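Local coordinates for oxidoreductase protein (Agrobacterium radiobacter, PDB 5UI9) that probably catalyses NAD-dependent oxidation or reduction of a small hydroxylated substrate, as a member of the GFO/IDH/MocA family of Rossmann-fold oxidoreductases, at residues 4-12 / 67-75. Numbering follows the deposited sequence.
Sequences TELKGALIG and GFDFVDIAT. With NAD (nicotinamide-adenine-dinucleotide), chain C.
Ala9 and Phe68 meet on one face of a parallel sheet, where the methyl CB of Ala9 sits over the centre of the Phe68 ring, 3.8 Å from its centroid. On the same face Ile11 CD1 presses tightly on Val71 CG2, at 3.4 Å, and helices 59-65 and 80-89 cover this layer. The other face repeats the theme with glycine: Gly8 CA lies 3.6 Å from the Phe70 ring centroid, 14° off the ring normal, as a CH-pi contact. Phe70 reaches it because chi1 of 68° folds CG between its own backbone N and carbonyl carbon, laying the face of the ring over Gly8 of the neighbouring strand, while Leu6 CB touches the ring edge.

Between these layers runs the parallel ladder, with Asp72 N donating to Ala9 O at 2.8 Å and Ile11 N to Asp72 O at 2.9 Å. The carboxylate of Asp72 lies beside Leu10, and its OD2 accepts hydrogen bonds from Gln20 and Trp24. At the N-terminal end Asp69 OD2 accepts a hydrogen bond from Lys7 N at 3.0 Å, on its anti side and 20° out of the carboxylate plane, and Asp69 N returns a bond to Lys7 O. At the other end Ala74 N donates a hydrogen bond to Ile11 O at 2.8 Å; Gly12 CA lies against the adenosine ribose and Thr75 CG2 against the adenine of NAD. Strands 6-11 and 70-73 are thus the central pair of a Rossmann fold, and their backbone bonding probably helps hold in place the carboxyl ends against which the dinucleotide rests.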
ATOM      1  N   THR A   4      46.663 -14.356  -0.547  1.00 82.68           N
ATOM      2  CA  THR A   4      46.858 -12.962  -0.039  1.00 83.30           C
ATOM      3  C   THR A   4      45.599 -12.431   0.672  1.00 77.10           C
ATOM      4  O   THR A   4      44.486 -12.532   0.147  1.00 78.00           O
ATOM      5  CB  THR A   4      47.262 -11.995  -1.176  1.00 87.37           C
ATOM      6  OG1 THR A   4      46.281 -12.032  -2.225  1.00 85.81           O
ATOM      7  CG2 THR A   4      48.630 -12.377  -1.747  1.00 91.35           C
ATOM      8  N   GLU A   5      45.804 -11.863   1.861  1.00 67.93           N
ATOM      9  CA  GLU A   5      44.731 -11.413   2.748  1.00 62.27           C
ATOM     10  C   GLU A   5      44.635  -9.888   2.670  1.00 56.40           C
ATOM     11  O   GLU A   5      45.605  -9.196   2.985  1.00 52.36           O
ATOM     12  CB  GLU A   5      45.054 -11.858   4.188  1.00 64.06           C
ATOM     13  CG  GLU A   5      44.237 -11.212   5.319  1.00 66.57           C
ATOM     14  CD  GLU A   5      43.098 -12.063   5.855  1.00 66.39           C
ATOM     15  OE1 GLU A   5      42.649 -11.776   6.987  1.00 65.32           O
ATOM     16  OE2 GLU A   5      42.649 -13.005   5.167  1.00 69.86           O
ATOM     17  N   LEU A   6      43.473  -9.370   2.262  1.00 52.36           N
ATOM     18  CA  LEU A   6      43.239  -7.917   2.253  1.00 50.33           C
ATOM     19  C   LEU A   6      43.148  -7.383   3.680  1.00 48.41           C
ATOM     20  O   LEU A   6      42.619  -8.056   4.561  1.00 46.99           O
ATOM     21  CB  LEU A   6      41.978  -7.545   1.470  1.00 50.00           C
ATOM     22  CG  LEU A   6      42.000  -7.738  -0.049  1.00 51.18           C
ATOM     23  CD1 LEU A   6      40.623  -7.444  -0.622  1.00 51.85           C
ATOM     24  CD2 LEU A   6      43.043  -6.861  -0.716  1.00 51.93           C
ATOM     25  N   LYS A   7      43.690  -6.185   3.897  1.00 47.15           N
ATOM     26  CA  LYS A   7      43.754  -5.562   5.223  1.00 49.50           C
ATOM     27  C   LYS A   7      42.906  -4.303   5.220  1.00 45.55           C
ATOM     28  O   LYS A   7      43.154  -3.396   4.430  1.00 46.02           O
ATOM     29  CB  LYS A   7      45.202  -5.213   5.576  1.00 53.52           C
ATOM     30  CG  LYS A   7      46.078  -6.433   5.845  1.00 60.10           C
ATOM     31  CD  LYS A   7      47.443  -6.359   5.156  1.00 67.01           C
ATOM     32  CE  LYS A   7      48.373  -5.326   5.783  1.00 69.72           C
ATOM     33  NZ  LYS A   7      48.757  -5.658   7.185  1.00 72.27           N
ATOM     34  N   GLY A   8      41.910  -4.249   6.100  1.00 42.02           N
ATOM     35  CA  GLY A   8      41.012  -3.101   6.182  1.00 38.76           C
ATOM     36  C   GLY A   8      41.301  -2.207   7.366  1.00 36.42           C
ATOM     37  O   GLY A   8      41.882  -2.638   8.360  1.00 37.18           O
ATOM     38  N   ALA A   9      40.912  -0.947   7.245  1.00 36.33           N
ATOM     39  CA  ALA A   9      40.847  -0.036   8.382  1.00 34.84           C
ATOM     40  C   ALA A   9      39.397   0.378   8.528  1.00 34.51           C
ATOM     41  O   ALA A   9      38.786   0.783   7.547  1.00 33.98           O
ATOM     42  CB  ALA A   9      41.719   1.176   8.149  1.00 35.72           C
ATOM     43  N   LEU A  10      38.847   0.268   9.736  1.00 33.48           N
ATOM     44  CA  LEU A  10      37.469   0.685   9.994  1.00 33.71           C
ATOM     45  C   LEU A  10      37.484   2.012  10.751  1.00 34.12           C
ATOM     46  O   LEU A  10      38.207   2.161  11.735  1.00 35.98           O
ATOM     47  CB  LEU A  10      36.698  -0.393  10.753  1.00 32.38           C
ATOM     48  CG  LEU A  10      35.225  -0.056  11.057  1.00 32.70           C
ATOM     49  CD1 LEU A  10      34.312  -1.256  10.865  1.00 32.08           C
ATOM     50  CD2 LEU A  10      35.056   0.516  12.463  1.00 33.47           C
ATOM     51  N   ILE A  11      36.702   2.972  10.268  1.00 34.62           N
ATOM     52  CA  ILE A  11      36.594   4.304  10.874  1.00 34.15           C
ATOM     53  C   ILE A  11      35.155   4.486  11.355  1.00 33.98           C
ATOM     54  O   ILE A  11      34.226   4.478  10.550  1.00 32.40           O
ATOM     55  CB  ILE A  11      36.930   5.414   9.857  1.00 35.78           C
ATOM     56  CG1 ILE A  11      38.331   5.205   9.261  1.00 37.11           C
ATOM     57  CG2 ILE A  11      36.824   6.799  10.506  1.00 35.86           C
ATOM     58  CD1 ILE A  11      38.593   6.059   8.040  1.00 38.68           C
ATOM     59  N   GLY A  12      34.992   4.662  12.666  1.00 34.02           N
ATOM     60  CA  GLY A  12      33.689   4.825  13.309  1.00 33.77           C
ATOM     61  C   GLY A  12      33.361   3.572  14.087  1.00 33.71           C
ATOM     62  O   GLY A  12      32.658   2.716  13.591  1.00 33.70           O
ATOM     63  N   GLY A  67      49.129   1.385   5.356  1.00 44.98           N
ATOM     64  CA  GLY A  67      49.254  -0.033   5.675  1.00 45.14           C
ATOM     65  C   GLY A  67      47.951  -0.814   5.578  1.00 44.50           C
ATOM     66  O   GLY A  67      47.814  -1.851   6.224  1.00 46.17           O
ATOM     67  N   PHE A  68      47.004  -0.334   4.765  1.00 42.55           N
ATOM     68  CA  PHE A  68      45.732  -1.036   4.541  1.00 41.91           C
ATOM     69  C   PHE A  68      45.251  -0.917   3.091  1.00 41.08           C
ATOM     70  O   PHE A  68      45.488   0.092   2.426  1.00 41.79           O
ATOM     71  CB  PHE A  68      44.642  -0.555   5.516  1.00 40.78           C
ATOM     72  CG  PHE A  68      44.573   0.934   5.672  1.00 40.75           C
ATOM     73  CD1 PHE A  68      45.350   1.577   6.636  1.00 41.22           C
ATOM     74  CD2 PHE A  68      43.734   1.695   4.865  1.00 40.18           C
ATOM     75  CE1 PHE A  68      45.293   2.954   6.783  1.00 41.34           C
ATOM     76  CE2 PHE A  68      43.673   3.074   5.006  1.00 41.22           C
ATOM     77  CZ  PHE A  68      44.449   3.705   5.970  1.00 41.94           C
ATOM     78  N   ASP A  69      44.574  -1.965   2.624  1.00 38.90           N
ATOM     79  CA  ASP A  69      44.086  -2.066   1.239  1.00 40.25           C
ATOM     80  C   ASP A  69      42.695  -1.452   1.025  1.00 39.30           C
ATOM     81  O   ASP A  69      42.327  -1.120  -0.102  1.00 38.58           O
ATOM     82  CB  ASP A  69      44.051  -3.537   0.810  1.00 41.11           C
ATOM     83  CG  ASP A  69      45.391  -4.221   0.978  1.00 42.75           C
ATOM     84  OD1 ASP A  69      46.384  -3.702   0.436  1.00 43.83           O
ATOM     85  OD2 ASP A  69      45.449  -5.262   1.664  1.00 45.06           O
ATOM     86  N   PHE A  70      41.908  -1.331   2.088  1.00 37.97           N
ATOM     87  CA  PHE A  70      40.614  -0.662   1.982  1.00 37.55           C
ATOM     88  C   PHE A  70      40.191  -0.026   3.287  1.00 37.30           C
ATOM     89  O   PHE A  70      40.751  -0.313   4.355  1.00 38.58           O
ATOM     90  CB  PHE A  70      39.540  -1.629   1.488  1.00 37.06           C
ATOM     91  CG  PHE A  70      39.193  -2.710   2.470  1.00 37.85           C
ATOM     92  CD1 PHE A  70      39.887  -3.912   2.474  1.00 38.11           C
ATOM     93  CD2 PHE A  70      38.148  -2.533   3.383  1.00 37.72           C
ATOM     94  CE1 PHE A  70      39.562  -4.917   3.374  1.00 39.46           C
ATOM     95  CE2 PHE A  70      37.816  -3.536   4.285  1.00 38.12           C
ATOM     96  CZ  PHE A  70      38.520  -4.730   4.279  1.00 38.97           C
ATOM     97  N   VAL A  71      39.194   0.843   3.184  1.00 36.39           N
ATOM     98  CA  VAL A  71      38.657   1.538   4.337  1.00 36.11           C
ATOM     99  C   VAL A  71      37.154   1.259   4.447  1.00 35.18           C
ATOM    100  O   VAL A  71      36.445   1.249   3.440  1.00 34.15           O
ATOM    101  CB  VAL A  71      39.004   3.052   4.294  1.00 38.07           C
ATOM    102  CG1 VAL A  71      38.326   3.781   3.135  1.00 38.18           C
ATOM    103  CG2 VAL A  71      38.659   3.713   5.617  1.00 39.84           C
ATOM    104  N   ASP A  72      36.700   0.990   5.674  1.00 34.49           N
ATOM    105  CA  ASP A  72      35.295   0.773   5.995  1.00 33.60           C
ATOM    106  C   ASP A  72      34.815   1.928   6.878  1.00 34.00           C
ATOM    107  O   ASP A  72      35.163   2.019   8.055  1.00 33.94           O
ATOM    108  CB  ASP A  72      35.120  -0.579   6.702  1.00 33.53           C
ATOM    109  CG  ASP A  72      33.665  -1.072   6.717  1.00 33.55           C
ATOM    110  OD1 ASP A  72      32.821  -0.577   5.931  1.00 32.43           O
ATOM    111  OD2 ASP A  72      33.372  -1.981   7.520  1.00 31.63           O
ATOM    112  N   ILE A  73      34.018   2.818   6.293  1.00 32.61           N
ATOM    113  CA  ILE A  73      33.539   4.009   6.988  1.00 31.62           C
ATOM    114  C   ILE A  73      32.173   3.706   7.609  1.00 32.27           C
ATOM    115  O   ILE A  73      31.165   3.603   6.897  1.00 31.54           O
ATOM    116  CB  ILE A  73      33.474   5.212   6.022  1.00 31.11           C
ATOM    117  CG1 ILE A  73      34.879   5.522   5.469  1.00 31.13           C
ATOM    118  CG2 ILE A  73      32.901   6.439   6.718  1.00 31.04           C
ATOM    119  CD1 ILE A  73      34.880   6.214   4.122  1.00 31.33           C
ATOM    120  N   ALA A  74      32.164   3.543   8.935  1.00 32.69           N
ATOM    121  CA  ALA A  74      30.943   3.279   9.707  1.00 32.55           C
ATOM    122  C   ALA A  74      30.563   4.427  10.650  1.00 33.01           C
ATOM    123  O   ALA A  74      29.887   4.210  11.668  1.00 33.18           O
ATOM    124  CB  ALA A  74      31.105   1.988  10.488  1.00 33.23           C
ATOM    125  N   THR A  75      30.976   5.647  10.313  1.00 33.11           N
ATOM    126  CA  THR A  75      30.581   6.824  11.083  1.00 33.94           C
ATOM    127  C   THR A  75      29.168   7.244  10.687  1.00 33.38           C
ATOM    128  O   THR A  75      28.605   6.730   9.724  1.00 31.66           O
ATOM    129  CB  THR A  75      31.515   8.030  10.837  1.00 34.59           C
ATOM    130  OG1 THR A  75      31.427   8.447   9.471  1.00 34.93           O
ATOM    131  CG2 THR A  75      32.956   7.687  11.175  1.00 35.72           C
TER
HETATM  132  PA  NAD C 401      27.214   5.768  16.403  1.00 34.28           P
HETATM  133  O1A NAD C 401      27.086   7.229  16.779  1.00 33.91           O
HETATM  134  O2A NAD C 401      26.881   4.698  17.406  1.00 29.96           O
HETATM  135  O5B NAD C 401      28.706   5.512  15.886  1.00 34.76           O
HETATM  136  C5B NAD C 401      29.444   6.473  15.142  1.00 36.37           C
HETATM  137  C4B NAD C 401      30.874   6.439  15.660  1.00 35.62           C
HETATM  138  O4B NAD C 401      31.707   7.155  14.756  1.00 36.73           O
HETATM  139  C3B NAD C 401      31.021   7.101  17.021  1.00 36.61           C
HETATM  140  O3B NAD C 401      31.722   6.217  17.907  1.00 37.01           O
HETATM  141  C2B NAD C 401      31.794   8.385  16.759  1.00 37.14           C
HETATM  142  O2B NAD C 401      32.684   8.697  17.831  1.00 36.63           O
HETATM  143  C1B NAD C 401      32.545   8.056  15.480  1.00 38.09           C
HETATM  144  N9A NAD C 401      32.870   9.175  14.565  1.00 39.45           N
HETATM  145  C8A NAD C 401      32.039  10.122  14.085  1.00 38.97           C
HETATM  146  N7A NAD C 401      32.710  10.947  13.239  1.00 38.49           N
HETATM  147  C5A NAD C 401      33.983  10.518  13.158  1.00 39.04           C
HETATM  148  C6A NAD C 401      35.228  10.920  12.451  1.00 38.04           C
HETATM  149  N6A NAD C 401      35.255  11.989  11.626  1.00 38.01           N
HETATM  150  N1A NAD C 401      36.341  10.177  12.655  1.00 37.78           N
HETATM  151  C2A NAD C 401      36.357   9.105  13.474  1.00 36.38           C
HETATM  152  N3A NAD C 401      35.265   8.688  14.143  1.00 36.24           N
HETATM  153  C4A NAD C 401      34.076   9.338  14.028  1.00 38.31           C
HETATM  154  O3  NAD C 401      26.365   5.525  15.060  1.00 33.01           O
HETATM  155  PN  NAD C 401      25.771   4.089  14.619  1.00 31.79           P
HETATM  156  O1N NAD C 401      24.440   3.854  15.288  1.00 33.07           O
HETATM  157  O2N NAD C 401      26.849   3.043  14.743  1.00 37.16           O
HETATM  158  O5D NAD C 401      25.474   4.411  13.083  1.00 29.76           O
HETATM  159  C5D NAD C 401      26.544   4.742  12.208  1.00 29.79           C
HETATM  160  C4D NAD C 401      26.034   4.657  10.783  1.00 29.73           C
HETATM  161  O4D NAD C 401      25.593   3.318  10.537  1.00 32.39           O
HETATM  162  C3D NAD C 401      24.852   5.585  10.540  1.00 30.53           C
HETATM  163  O3D NAD C 401      25.052   6.323   9.329  1.00 29.42           O
HETATM  164  C2D NAD C 401      23.651   4.659  10.439  1.00 31.52           C
HETATM  165  O2D NAD C 401      22.674   5.107   9.499  1.00 30.72           O
HETATM  166  C1D NAD C 401      24.277   3.341   9.986  1.00 31.73           C
HETATM  167  N1N NAD C 401      23.541   2.119  10.359  1.00 31.52           N
HETATM  168  C2N NAD C 401      23.377   1.193   9.397  1.00 29.68           C
HETATM  169  C3N NAD C 401      22.708   0.000   9.624  1.00 31.66           C
HETATM  170  C7N NAD C 401      22.571  -0.975   8.487  1.00 34.18           C
HETATM  171  O7N NAD C 401      23.481  -1.065   7.666  1.00 33.59           O
HETATM  172  N7N NAD C 401      21.475  -1.730   8.378  1.00 31.85           N
HETATM  173  C4N NAD C 401      22.189  -0.237  10.898  1.00 32.63           C
HETATM  174  C5N NAD C 401      22.367   0.725  11.894  1.00 32.74           C
HETATM  175  C6N NAD C 401      23.059   1.901  11.603  1.00 30.17           C